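Local coordinates for protein coenzyme A transferase (Yersinia pestis, PDB 3QLI) that probably transfers coenzyme A from an acyl-CoA thioester to a carboxylic acid such as acetate, at residues A[50-59]-A[76-87]; A[140-150]-A[173-184]. All coordinates share one frame; numbering follows the deposited sequence.

Contact 1: A[50-59]-A[76-87]; sequences EPPALLKALA and ETAKIAGDTILR
Glu50 and Leu55 reach across to the short helix 79-83, which runs nearly parallel to helix 52-59 (axes 9.5 Å apart at 12°). Both helices pack on the same side of the parallel alpha/beta sheet of the N-terminal domain, with Met44 of strand 41-44 touching Glu50, Leu55 and Ala81. The dense part lies on this buried side. The Glu50 chain runs extended beyond CG, laying its carboxylate over the start of helix 79-83. OE1 accepts weak bonds from Ala78 N (3.3 Å) and Ala81 N (3.2 Å), and OE2 a third weak one from Ala78 N. The loop before this helix carries Glu76, a coenzyme A-binding residue whose side-chain end leads away from helix 52-59. Further along, the Leu55 side chain crosses that of Ile80 at about a right angle, CD1 touching Ile80 CG2, while CD2 meets Ile85 CD1 at 3.8 Å. Ile85 CG2, anti to its own carbonyl carbon, lies 3.3 Å from Leu55 O and also touches Leu58 CB. Toward solvent the fit thins. Lys56 offers little more than its CA and CB to Thr84 CG2, and Lys79 turns to a salt bridge with Asp83. Arg87 meets Ala59 CB only loosely; its NH1 instead gives a nearly straight bond (173°) to Asp83 O, which lies in the guanidinium plane. At the Pro52 end the spacing is close again, with Ile80 CG2 pressed to 3.4 Å from Pro52 CA.

Contact 2: A[140-150]-A[173-184]; sequences GIDTFMHTVSP and ARRFIVEVNRYM
Asp142 OD1 is gripped twice by Arg174, through NH2 at 2.7 Å and NE at 2.8 Å. Both nitrogens point at it within the guanidinium plane, yet they approach from one face of the carboxylate, whose plane is turned 55° from the guanidinium. The bend at chi3 (-93°) folds the arginine back alongside Asp142 and brings Ile141 O over one guanidinium face. The second oxygen, OD2, is taken by the backbone N of His41, so both carboxylate oxygens have partners. Beyond this salt bridge, strands 143-148 and 175-180 pair in parallel as neighbours in the six-stranded sheet of the Rossmann-like N-terminal domain. Ile177 N reaches Phe144 O at 2.9 Å, almost straight at 174°, whereas His146 N to Ile177 O is weak. On the face bearing Phe144, the Phe144 and Phe176 rings lie side by side, slid so far apart that they barely overlap, with Phe176 CE1 at the edge of Phe144. The same Phe176 ring takes Val178 CG1 over a face and His146 CB at its edge. On the opposite face of the sheet, Thr143 CG2 touches Ile177 CD1 at 3.7 Å, and Met145 SD lies near that same methyl. Past the strands, Met184 bends at chi2 and chi3, returning CE to within 3.6 Å of Thr147 CG2.

From the N terminus, strand 41-44 leads into 50-59, and contact 1 closes the loop when 76-87 returns after strand 70-74. The chain then passes through strand 94-98 and helices 103-114 and 131-139 before 140-150 opens contact 2, closed by 173-184 beyond helix 166-172. The two loops follow in series, neither nested nor crossed. In space, however, the centres of contact 1 and contact 2 lie about 13 Å apart. They touch where Glu179 of strand 175-180 receives the N-terminal end of helix 52-63, with Leu54 N at 2.9 Å from Glu179 OE1 and Ala53 N at 3.0 Å from Glu179 OE2. Contact 1 thus joins two helices covering the sheet, and contact 2 joins two of its strands.

Contact 1: A[50-59]-A[76-87]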
loop_
_atom_site.group_PDB
_atom_site.type_symbol
_atom_site.label_atom_id
_atom_site.label_comp_id
_atom_site.label_asym_id
_atom_site.label_seq_id
_atom_site.Cartn_x
_atom_site.Cartn_y
_atom_site.Cartn_z
ATOM N N GLU A 50 -17.250 20.921 -9.315
ATOM C CA GLU A 50 -17.319 21.055 -10.771
ATOM C C GLU A 50 -18.144 22.303 -11.077
ATOM O O GLU A 50 -19.199 22.512 -10.483
ATOM C CB GLU A 50 -17.959 19.812 -11.398
ATOM C CG GLU A 50 -17.235 18.503 -11.079
ATOM C CD GLU A 50 -17.942 17.276 -11.635
ATOM O OE1 GLU A 50 -19.145 17.363 -11.950
ATOM O OE2 GLU A 50 -17.291 16.217 -11.752
ATOM N N PRO A 51 -17.665 23.134 -12.001
ATOM C CA PRO A 51 -18.340 24.411 -12.283
ATOM C C PRO A 51 -19.360 24.339 -13.438
ATOM O O PRO A 51 -18.962 24.239 -14.593
ATOM C CB PRO A 51 -17.171 25.348 -12.619
ATOM C CG PRO A 51 -16.143 24.443 -13.218
ATOM C CD PRO A 51 -16.309 23.082 -12.576
ATOM N N PRO A 52 -20.666 24.390 -13.122
ATOM C CA PRO A 52 -21.692 24.123 -14.142
ATOM C C PRO A 52 -21.720 25.097 -15.309
ATOM O O PRO A 52 -21.949 24.652 -16.428
ATOM C CB PRO A 52 -23.015 24.204 -13.356
ATOM C CG PRO A 52 -22.671 24.971 -12.093
ATOM C CD PRO A 52 -21.258 24.540 -11.779
ATOM N N ALA A 53 -21.502 26.382 -15.079
ATOM C CA ALA A 53 -21.580 27.330 -16.189
ATOM C C ALA A 53 -20.378 27.192 -17.126
ATOM O O ALA A 53 -20.514 27.250 -18.358
ATOM C CB ALA A 53 -21.722 28.765 -15.675
ATOM N N LEU A 54 -19.202 26.997 -16.539
ATOM C CA LEU A 54 -17.977 26.806 -17.318
ATOM C C LEU A 54 -18.049 25.494 -18.087
ATOM O O LEU A 54 -17.663 25.435 -19.251
ATOM C CB LEU A 54 -16.732 26.827 -16.410
ATOM C CG LEU A 54 -16.388 28.189 -15.796
ATOM C CD1 LEU A 54 -15.237 28.072 -14.780
ATOM C CD2 LEU A 54 -16.032 29.213 -16.885
ATOM N N LEU A 55 -18.542 24.444 -17.448
ATOM C CA LEU A 55 -18.624 23.146 -18.117
ATOM C C LEU A 55 -19.685 23.135 -19.225
ATOM O O LEU A 55 -19.499 22.495 -20.263
ATOM C CB LEU A 55 -18.876 22.025 -17.110
ATOM C CG LEU A 55 -17.681 21.793 -16.173
ATOM C CD1 LEU A 55 -18.022 20.712 -15.162
ATOM C CD2 LEU A 55 -16.407 21.428 -16.942
ATOM N N LYS A 56 -20.789 23.845 -19.012
ATOM C CA LYS A 56 -21.773 23.969 -20.088
ATOM C C LYS A 56 -21.159 24.696 -21.282
ATOM O O LYS A 56 -21.328 24.275 -22.437
ATOM C CB LYS A 56 -23.035 24.693 -19.608
ATOM C CG LYS A 56 -24.063 24.926 -20.714
ATOM C CD LYS A 56 -25.285 25.656 -20.171
ATOM C CE LYS A 56 -26.250 26.018 -21.290
ATOM N NZ LYS A 56 -27.099 24.859 -21.677
ATOM N N ALA A 57 -20.440 25.784 -21.013
ATOM C CA ALA A 57 -19.833 26.568 -22.086
ATOM C C ALA A 57 -18.757 25.765 -22.845
ATOM O O ALA A 57 -18.622 25.860 -24.069
ATOM C CB ALA A 57 -19.251 27.874 -21.533
ATOM N N LEU A 58 -17.989 24.966 -22.118
ATOM C CA LEU A 58 -16.994 24.124 -22.762
ATOM C C LEU A 58 -17.670 23.063 -23.636
ATOM O O LEU A 58 -17.244 22.822 -24.764
ATOM C CB LEU A 58 -16.080 23.474 -21.714
ATOM C CG LEU A 58 -14.926 22.602 -22.220
ATOM C CD1 LEU A 58 -14.079 23.337 -23.305
ATOM C CD2 LEU A 58 -14.057 22.157 -21.027
ATOM N N ALA A 59 -18.716 22.423 -23.117
ATOM C CA ALA A 59 -19.448 21.413 -23.883
ATOM C C ALA A 59 -20.033 22.028 -25.160
ATOM O O ALA A 59 -19.972 21.432 -26.243
ATOM C CB ALA A 59 -20.565 20.792 -23.035
ATOM N N GLU A 76 -14.078 11.948 -8.791
ATOM C CA GLU A 76 -15.408 12.196 -8.219
ATOM C C GLU A 76 -16.442 12.936 -9.076
ATOM O O GLU A 76 -16.855 14.043 -8.740
ATOM C CB GLU A 76 -15.287 12.855 -6.843
ATOM C CG GLU A 76 -16.432 12.521 -5.897
ATOM C CD GLU A 76 -16.611 11.028 -5.690
ATOM O OE1 GLU A 76 -15.607 10.289 -5.734
ATOM O OE2 GLU A 76 -17.761 10.592 -5.478
ATOM N N THR A 77 -16.835 12.324 -10.187
ATOM C CA THR A 77 -17.799 12.913 -11.114
ATOM C C THR A 77 -19.187 13.178 -10.523
ATOM O O THR A 77 -19.674 12.438 -9.673
ATOM C CB THR A 77 -18.001 12.004 -12.341
ATOM O OG1 THR A 77 -16.797 11.277 -12.606
ATOM C CG2 THR A 77 -18.379 12.828 -13.560
ATOM N N ALA A 78 -19.809 14.253 -10.999
ATOM C CA ALA A 78 -21.142 14.667 -10.574
ATOM C C ALA A 78 -22.012 14.877 -11.812
ATOM O O ALA A 78 -21.492 15.044 -12.914
ATOM C CB ALA A 78 -21.072 15.937 -9.755
ATOM N N LYS A 79 -23.317 14.961 -11.606
ATOM C CA LYS A 79 -24.260 15.095 -12.703
ATOM C C LYS A 79 -23.920 16.311 -13.547
ATOM O O LYS A 79 -24.166 16.316 -14.752
ATOM C CB LYS A 79 -25.690 15.208 -12.172
ATOM C CG LYS A 79 -26.751 15.254 -13.255
ATOM C CD LYS A 79 -28.146 15.086 -12.673
ATOM C CE LYS A 79 -29.214 15.299 -13.733
ATOM N NZ LYS A 79 -28.945 14.501 -14.959
ATOM N N ILE A 80 -23.352 17.338 -12.931
ATOM C CA ILE A 80 -23.010 18.524 -13.693
ATOM C C ILE A 80 -22.041 18.145 -14.811
ATOM O O ILE A 80 -22.227 18.553 -15.954
ATOM C CB ILE A 80 -22.304 19.556 -12.795
ATOM C CG1 ILE A 80 -23.222 19.996 -11.653
ATOM C CG2 ILE A 80 -21.829 20.746 -13.613
ATOM C CD1 ILE A 80 -22.478 20.488 -10.432
ATOM N N ALA A 81 -21.021 17.355 -14.488
ATOM C CA ALA A 81 -20.063 16.901 -15.496
ATOM C C ALA A 81 -20.659 15.926 -16.518
ATOM O O ALA A 81 -20.404 16.030 -17.715
ATOM C CB ALA A 81 -18.833 16.294 -14.834
ATOM N N GLY A 82 -21.459 14.980 -16.033
ATOM C CA GLY A 82 -22.065 13.977 -16.891
ATOM C C GLY A 82 -23.013 14.573 -17.908
ATOM O O GLY A 82 -23.052 14.163 -19.064
ATOM N N ASP A 83 -23.793 15.540 -17.447
ATOM C CA ASP A 83 -24.763 16.250 -18.270
ATOM C C ASP A 83 -24.157 17.104 -19.384
ATOM O O ASP A 83 -24.766 17.274 -20.436
ATOM C CB ASP A 83 -25.712 17.073 -17.399
ATOM C CG ASP A 83 -26.727 16.209 -16.681
ATOM O OD1 ASP A 83 -26.761 14.991 -16.950
ATOM O OD2 ASP A 83 -27.486 16.746 -15.850
ATOM N N THR A 84 -22.978 17.670 -19.138
ATOM C CA THR A 84 -22.356 18.557 -20.117
ATOM C C THR A 84 -21.160 18.017 -20.914
ATOM O O THR A 84 -21.334 17.434 -21.981
ATOM C CB THR A 84 -21.907 19.862 -19.429
ATOM O OG1 THR A 84 -21.005 19.549 -18.361
ATOM C CG2 THR A 84 -23.105 20.604 -18.862
ATOM N N ILE A 85 -19.956 18.215 -20.390
ATOM C CA ILE A 85 -18.723 17.803 -21.069
ATOM C C ILE A 85 -18.573 16.304 -21.312
ATOM O O ILE A 85 -18.005 15.886 -22.318
ATOM C CB ILE A 85 -17.450 18.367 -20.392
ATOM C CG1 ILE A 85 -17.352 17.912 -18.937
ATOM C CG2 ILE A 85 -17.420 19.884 -20.495
ATOM C CD1 ILE A 85 -15.939 17.909 -18.407
ATOM N N LEU A 86 -19.061 15.502 -20.377
ATOM C CA LEU A 86 -18.950 14.051 -20.470
ATOM C C LEU A 86 -20.029 13.376 -21.326
ATOM O O LEU A 86 -20.041 12.153 -21.441
ATOM C CB LEU A 86 -18.910 13.428 -19.071
ATOM C CG LEU A 86 -17.742 13.863 -18.182
ATOM C CD1 LEU A 86 -17.745 13.114 -16.860
ATOM C CD2 LEU A 86 -16.414 13.684 -18.897
ATOM N N ARG A 87 -20.944 14.153 -21.901
ATOM C CA ARG A 87 -22.006 13.559 -22.716
ATOM C C ARG A 87 -21.390 12.695 -23.806
ATOM O O ARG A 87 -20.451 13.112 -24.476
ATOM C CB ARG A 87 -22.904 14.635 -23.345
ATOM C CG ARG A 87 -23.881 15.279 -22.371
ATOM C CD ARG A 87 -25.082 15.901 -23.092
ATOM N NE ARG A 87 -24.714 16.703 -24.259
ATOM C CZ ARG A 87 -24.345 17.982 -24.205
ATOM N NH1 ARG A 87 -24.269 18.599 -23.037
ATOM N NH2 ARG A 87 -24.041 18.643 -25.316
#

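Contact 2: A[140-150]-A[173-184]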
loop_
_atom_site.group_PDB
_atom_site.type_symbol
_atom_site.label_atom_id
_atom_site.label_comp_id
_atom_site.label_asym_id
_atom_site.label_seq_id
_atom_site.Cartn_x
_atom_site.Cartn_y
_atom_site.Cartn_z
ATOM N N GLY A 140 0.553 17.111 -16.098
ATOM C CA GLY A 140 0.638 18.511 -16.466
ATOM C C GLY A 140 -0.742 19.020 -16.832
ATOM O O GLY A 140 -1.436 18.420 -17.646
ATOM N N ILE A 141 -1.149 20.127 -16.221
ATOM C CA ILE A 141 -2.483 20.669 -16.458
ATOM C C ILE A 141 -2.385 22.065 -17.054
ATOM O O ILE A 141 -1.751 22.956 -16.490
ATOM C CB ILE A 141 -3.315 20.703 -15.158
ATOM C CG1 ILE A 141 -3.510 19.279 -14.610
ATOM C CG2 ILE A 141 -4.665 21.439 -15.382
ATOM C CD1 ILE A 141 -4.230 18.309 -15.566
ATOM N N ASP A 142 -2.993 22.251 -18.215
ATOM C CA ASP A 142 -2.958 23.555 -18.872
ATOM C C ASP A 142 -4.040 24.501 -18.340
ATOM O O ASP A 142 -3.801 25.696 -18.162
ATOM C CB ASP A 142 -3.062 23.363 -20.388
ATOM C CG ASP A 142 -1.957 22.465 -20.917
ATOM O OD1 ASP A 142 -0.810 22.943 -20.971
ATOM O OD2 ASP A 142 -2.221 21.285 -21.254
ATOM N N THR A 143 -5.221 23.958 -18.078
ATOM C CA THR A 143 -6.337 24.754 -17.559
ATOM C C THR A 143 -6.999 24.024 -16.410
ATOM O O THR A 143 -7.281 22.822 -16.506
ATOM C CB THR A 143 -7.424 25.010 -18.635
ATOM O OG1 THR A 143 -6.839 25.655 -19.772
ATOM C CG2 THR A 143 -8.523 25.917 -18.064
ATOM N N PHE A 144 -7.227 24.750 -15.316
ATOM C CA PHE A 144 -7.971 24.222 -14.183
ATOM C C PHE A 144 -9.200 25.100 -13.916
ATOM O O PHE A 144 -9.095 26.329 -13.940
ATOM C CB PHE A 144 -7.081 24.155 -12.935
ATOM C CG PHE A 144 -7.702 23.387 -11.804
ATOM C CD1 PHE A 144 -7.908 22.017 -11.917
ATOM C CD2 PHE A 144 -8.096 24.031 -10.636
ATOM C CE1 PHE A 144 -8.488 21.298 -10.889
ATOM C CE2 PHE A 144 -8.697 23.309 -9.596
ATOM C CZ PHE A 144 -8.890 21.953 -9.719
ATOM N N MET A 145 -10.357 24.466 -13.699
ATOM C CA MET A 145 -11.607 25.190 -13.434
ATOM C C MET A 145 -12.237 24.666 -12.142
ATOM O O MET A 145 -12.303 23.455 -11.928
ATOM C CB MET A 145 -12.585 25.034 -14.622
ATOM C CG MET A 145 -11.892 25.225 -15.985
ATOM S SD MET A 145 -13.006 25.661 -17.354
ATOM C CE MET A 145 -14.000 24.176 -17.389
ATOM N N HIS A 146 -12.711 25.573 -11.291
ATOM C CA HIS A 146 -13.231 25.197 -9.967
ATOM C C HIS A 146 -14.239 26.276 -9.534
ATOM O O HIS A 146 -14.004 27.474 -9.752
ATOM C CB HIS A 146 -12.049 25.124 -8.982
ATOM C CG HIS A 146 -12.301 24.327 -7.729
ATOM N ND1 HIS A 146 -13.094 24.780 -6.690
ATOM C CD2 HIS A 146 -11.778 23.150 -7.309
ATOM C CE1 HIS A 146 -13.081 23.891 -5.707
ATOM N NE2 HIS A 146 -12.292 22.890 -6.058
ATOM N N THR A 147 -15.357 25.856 -8.948
ATOM C CA THR A 147 -16.313 26.784 -8.315
ATOM C C THR A 147 -15.733 27.308 -6.992
ATOM O O THR A 147 -15.132 26.544 -6.225
ATOM C CB THR A 147 -17.650 26.061 -8.045
ATOM O OG1 THR A 147 -18.175 25.556 -9.287
ATOM C CG2 THR A 147 -18.683 26.978 -7.354
ATOM N N VAL A 148 -15.882 28.606 -6.740
ATOM C CA VAL A 148 -15.301 29.215 -5.542
ATOM C C VAL A 148 -16.327 30.094 -4.864
ATOM O O VAL A 148 -17.320 30.474 -5.469
ATOM C CB VAL A 148 -14.067 30.073 -5.861
ATOM C CG1 VAL A 148 -12.965 29.211 -6.506
ATOM C CG2 VAL A 148 -14.445 31.261 -6.743
ATOM N N SER A 149 -16.090 30.403 -3.595
ATOM C CA SER A 149 -16.941 31.340 -2.887
ATOM C C SER A 149 -16.616 32.735 -3.402
ATOM O O SER A 149 -15.604 32.931 -4.082
ATOM C CB SER A 149 -16.674 31.256 -1.380
ATOM O OG SER A 149 -15.320 31.584 -1.116
ATOM N N PRO A 150 -17.481 33.711 -3.097
ATOM C CA PRO A 150 -17.244 35.087 -3.544
ATOM C C PRO A 150 -15.935 35.648 -2.990
ATOM O O PRO A 150 -15.515 35.274 -1.893
ATOM C CB PRO A 150 -18.447 35.848 -2.965
ATOM C CG PRO A 150 -19.524 34.822 -2.877
ATOM C CD PRO A 150 -18.801 33.555 -2.458
ATOM N N ALA A 173 -1.606 24.789 -12.479
ATOM C CA ALA A 173 -2.136 24.858 -13.850
ATOM C C ALA A 173 -1.677 26.148 -14.510
ATOM O O ALA A 173 -1.497 27.173 -13.846
ATOM C CB ALA A 173 -3.658 24.772 -13.852
ATOM N N ARG A 174 -1.482 26.114 -15.822
ATOM C CA ARG A 174 -0.998 27.303 -16.506
ATOM C C ARG A 174 -2.041 28.424 -16.577
ATOM O O ARG A 174 -1.687 29.608 -16.669
ATOM C CB ARG A 174 -0.419 26.916 -17.876
ATOM C CG ARG A 174 0.868 26.106 -17.692
ATOM C CD ARG A 174 1.483 25.650 -19.002
ATOM N NE ARG A 174 1.045 24.313 -19.392
ATOM C CZ ARG A 174 1.582 23.190 -18.931
ATOM N NH1 ARG A 174 2.562 23.242 -18.043
ATOM N NH2 ARG A 174 1.133 22.016 -19.355
ATOM N N ARG A 175 -3.319 28.044 -16.513
ATOM C CA ARG A 175 -4.430 28.992 -16.331
ATOM C C ARG A 175 -5.436 28.450 -15.295
ATOM O O ARG A 175 -5.736 27.255 -15.264
ATOM C CB ARG A 175 -5.160 29.276 -17.659
ATOM C CG ARG A 175 -4.315 29.959 -18.728
ATOM C CD ARG A 175 -3.980 31.406 -18.348
ATOM N NE ARG A 175 -3.436 32.155 -19.485
ATOM C CZ ARG A 175 -2.922 33.377 -19.401
ATOM N NH1 ARG A 175 -2.871 34.002 -18.228
ATOM N NH2 ARG A 175 -2.465 33.982 -20.493
ATOM N N PHE A 176 -5.953 29.343 -14.459
ATOM C CA PHE A 176 -6.936 28.985 -13.445
ATOM C C PHE A 176 -8.179 29.844 -13.646
ATOM O O PHE A 176 -8.103 31.076 -13.590
ATOM C CB PHE A 176 -6.342 29.209 -12.053
ATOM C CG PHE A 176 -7.276 28.885 -10.919
ATOM C CD1 PHE A 176 -8.147 27.802 -10.994
ATOM C CD2 PHE A 176 -7.266 29.656 -9.764
ATOM C CE1 PHE A 176 -8.994 27.490 -9.934
ATOM C CE2 PHE A 176 -8.123 29.355 -8.702
ATOM C CZ PHE A 176 -8.977 28.270 -8.787
ATOM N N ILE A 177 -9.309 29.195 -13.904
ATOM C CA ILE A 177 -10.566 29.891 -14.178
ATOM C C ILE A 177 -11.550 29.559 -13.070
ATOM O O ILE A 177 -11.804 28.379 -12.808
ATOM C CB ILE A 177 -11.191 29.404 -15.503
ATOM C CG1 ILE A 177 -10.156 29.467 -16.631
ATOM C CG2 ILE A 177 -12.461 30.205 -15.832
ATOM C CD1 ILE A 177 -10.683 28.953 -17.972
ATOM N N VAL A 178 -12.108 30.577 -12.411
ATOM C CA VAL A 178 -13.045 30.305 -11.318
ATOM C C VAL A 178 -14.488 30.646 -11.676
ATOM O O VAL A 178 -14.760 31.540 -12.478
ATOM C CB VAL A 178 -12.667 31.051 -10.026
ATOM C CG1 VAL A 178 -11.230 30.741 -9.633
ATOM C CG2 VAL A 178 -12.875 32.542 -10.200
ATOM N N GLU A 179 -15.403 29.911 -11.063
ATOM C CA GLU A 179 -16.820 30.199 -11.156
ATOM C C GLU A 179 -17.299 30.557 -9.754
ATOM O O GLU A 179 -17.410 29.693 -8.877
ATOM C CB GLU A 179 -17.563 28.980 -11.699
ATOM C CG GLU A 179 -19.083 29.142 -11.772
ATOM C CD GLU A 179 -19.707 28.153 -12.743
ATOM O OE1 GLU A 179 -19.030 27.805 -13.741
ATOM O OE2 GLU A 179 -20.864 27.723 -12.521
ATOM N N VAL A 180 -17.539 31.847 -9.548
ATOM C CA VAL A 180 -17.992 32.374 -8.275
ATOM C C VAL A 180 -19.445 31.965 -8.043
ATOM O O VAL A 180 -20.297 32.088 -8.934
ATOM C CB VAL A 180 -17.856 33.922 -8.239
ATOM C CG1 VAL A 180 -18.654 34.530 -7.063
ATOM C CG2 VAL A 180 -16.386 34.330 -8.184
ATOM N N ASN A 181 -19.723 31.469 -6.847
ATOM C CA ASN A 181 -21.061 31.006 -6.501
ATOM C C ASN A 181 -21.315 31.310 -5.039
ATOM O O ASN A 181 -20.620 30.785 -4.173
ATOM C CB ASN A 181 -21.158 29.497 -6.750
ATOM C CG ASN A 181 -22.539 28.948 -6.502
ATOM O OD1 ASN A 181 -23.434 29.667 -6.062
ATOM N ND2 ASN A 181 -22.729 27.672 -6.795
ATOM N N ARG A 182 -22.302 32.156 -4.748
ATOM C CA ARG A 182 -22.544 32.542 -3.357
ATOM C C ARG A 182 -23.012 31.350 -2.528
ATOM O O ARG A 182 -22.982 31.388 -1.295
ATOM C CB ARG A 182 -23.534 33.712 -3.258
ATOM C CG ARG A 182 -24.918 33.384 -3.760
ATOM C CD ARG A 182 -25.925 34.502 -3.459
ATOM N NE ARG A 182 -27.288 33.983 -3.535
ATOM C CZ ARG A 182 -28.071 34.077 -4.607
ATOM N NH1 ARG A 182 -27.640 34.700 -5.698
ATOM N NH2 ARG A 182 -29.295 33.559 -4.580
ATOM N N TYR A 183 -23.430 30.278 -3.199
ATOM C CA TYR A 183 -23.801 29.053 -2.482
ATOM C C TYR A 183 -22.588 28.224 -2.049
ATOM O O TYR A 183 -22.725 27.286 -1.264
ATOM C CB TYR A 183 -24.749 28.188 -3.310
ATOM C CG TYR A 183 -26.124 28.786 -3.471
ATOM C CD1 TYR A 183 -27.147 28.469 -2.588
ATOM C CD2 TYR A 183 -26.399 29.674 -4.503
ATOM C CE1 TYR A 183 -28.412 29.015 -2.729
ATOM C CE2 TYR A 183 -27.663 30.231 -4.650
ATOM C CZ TYR A 183 -28.663 29.895 -3.763
ATOM O OH TYR A 183 -29.918 30.447 -3.906
ATOM N N MET A 184 -21.405 28.562 -2.554
ATOM C CA MET A 184 -20.190 27.847 -2.147
ATOM C C MET A 184 -19.691 28.421 -0.821
ATOM O O MET A 184 -19.395 29.604 -0.733
ATOM C CB MET A 184 -19.091 27.972 -3.215
ATOM C CG MET A 184 -17.817 27.201 -2.856
ATOM S SD MET A 184 -18.040 25.418 -2.737
ATOM C CE MET A 184 -18.002 24.938 -4.462
#